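Side-chain contact in fatty acid-binding protein 2 (Manduca sexta, PDB 1MDC), which binds a single fatty acid molecule in the interior of its beta-barrel: residues 15-18 against 19-23. Sequence-based numbering, arbitrary orientation.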
# COMPACT_ATOMS: atom_id res chain seq x y z
N ASN A 15 -12.75 -6.10 -4.37
CA ASN A 15 -12.79 -6.62 -3.01
C ASN A 15 -12.09 -5.77 -1.97
O ASN A 15 -11.76 -6.26 -0.90
CB ASN A 15 -12.25 -8.09 -2.95
CG ASN A 15 -13.10 -9.04 -3.80
OD1 ASN A 15 -14.27 -8.76 -4.09
ND2 ASN A 15 -12.51 -10.14 -4.22
N PHE A 16 -11.88 -4.49 -2.29
CA PHE A 16 -11.21 -3.63 -1.34
C PHE A 16 -12.09 -3.35 -0.12
O PHE A 16 -11.64 -3.28 1.00
CB PHE A 16 -10.63 -2.38 -2.02
CG PHE A 16 -9.68 -1.50 -1.20
CD1 PHE A 16 -8.59 -2.04 -0.54
CD2 PHE A 16 -9.90 -0.11 -1.14
CE1 PHE A 16 -7.72 -1.21 0.18
CE2 PHE A 16 -9.05 0.72 -0.41
CZ PHE A 16 -7.96 0.16 0.24
N ASP A 17 -13.37 -3.20 -0.34
CA ASP A 17 -14.24 -2.94 0.80
C ASP A 17 -14.21 -4.11 1.79
O ASP A 17 -14.23 -3.97 3.01
CB ASP A 17 -15.66 -2.70 0.26
CG ASP A 17 -16.68 -2.41 1.36
OD1 ASP A 17 -16.77 -1.14 1.65
OD2 ASP A 17 -17.36 -3.25 1.93
N GLY A 18 -14.15 -5.32 1.24
CA GLY A 18 -14.12 -6.54 2.02
C GLY A 18 -12.89 -6.60 2.86
O GLY A 18 -12.92 -6.97 4.03
N PHE A 19 -11.78 -6.21 2.25
CA PHE A 19 -10.56 -6.21 3.00
C PHE A 19 -10.62 -5.17 4.13
O PHE A 19 -10.16 -5.44 5.23
CB PHE A 19 -9.31 -5.81 2.09
CG PHE A 19 -8.12 -5.39 2.91
CD1 PHE A 19 -7.37 -6.33 3.62
CD2 PHE A 19 -7.75 -4.06 2.97
CE1 PHE A 19 -6.27 -5.94 4.37
CE2 PHE A 19 -6.65 -3.65 3.75
CZ PHE A 19 -5.91 -4.58 4.44
N LEU A 20 -11.15 -3.98 3.88
CA LEU A 20 -11.19 -2.96 4.93
C LEU A 20 -12.09 -3.37 6.09
O LEU A 20 -11.84 -3.02 7.25
CB LEU A 20 -11.64 -1.66 4.36
CG LEU A 20 -10.62 -1.11 3.34
CD1 LEU A 20 -11.23 0.06 2.63
CD2 LEU A 20 -9.37 -0.63 4.03
N LYS A 21 -13.14 -4.12 5.78
CA LYS A 21 -14.06 -4.58 6.83
C LYS A 21 -13.32 -5.53 7.75
O LYS A 21 -13.43 -5.50 8.97
CB LYS A 21 -15.36 -5.24 6.32
CG LYS A 21 -16.31 -4.21 5.70
CD LYS A 21 -17.39 -4.94 4.89
CE LYS A 21 -18.56 -4.10 4.48
NZ LYS A 21 -19.13 -4.63 3.24
N SER A 22 -12.53 -6.38 7.17
CA SER A 22 -11.76 -7.34 7.93
C SER A 22 -10.73 -6.67 8.80
O SER A 22 -10.15 -7.31 9.69
CB SER A 22 -11.09 -8.34 6.96
OG SER A 22 -9.78 -7.82 6.54
N ALA A 23 -10.51 -5.39 8.54
CA ALA A 23 -9.54 -4.64 9.31
C ALA A 23 -10.19 -3.91 10.50
O ALA A 23 -9.50 -3.27 11.32
CB ALA A 23 -8.62 -3.78 8.46
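Phe16 and Leu20, one helical turn apart, make the tight side of this contact: methyl CD1 of Leu20 sits over one face of the Phe16 ring, 4.0 Å from its centroid and 18° off the ring normal, a CH-pi contact. The Phe19 ring meets it obliquely, CD2 lying 4.0 Å from CE1 of Phe16. All three are buried, as befits the inward side of helix 16-21, the first of the two short helices that, in the fatty-acid-binding protein fold, form a lid at one end of the barrel. Leu20 packs on Ile30, Leu33 and Val34 of helix 27-35; Phe19 touches the bound palmitic acid, and Phe16 makes a cation-pi contact with the fatty-acid-binding Arg128. Further round the helix, toward solvent, the contact is polar and more open. Asp17, its CG anti to the backbone N (chi1 -180°), directs OD2 to within 2.6 Å of NZ of Lys21, forming a salt bridge; a short acid and a long, extended base four residues later have the charges and reach to meet across one turn. With an alanine here the carboxylate is gone, which is likely to leave the Lys21 ammonium without this mate, its chain freer to swing.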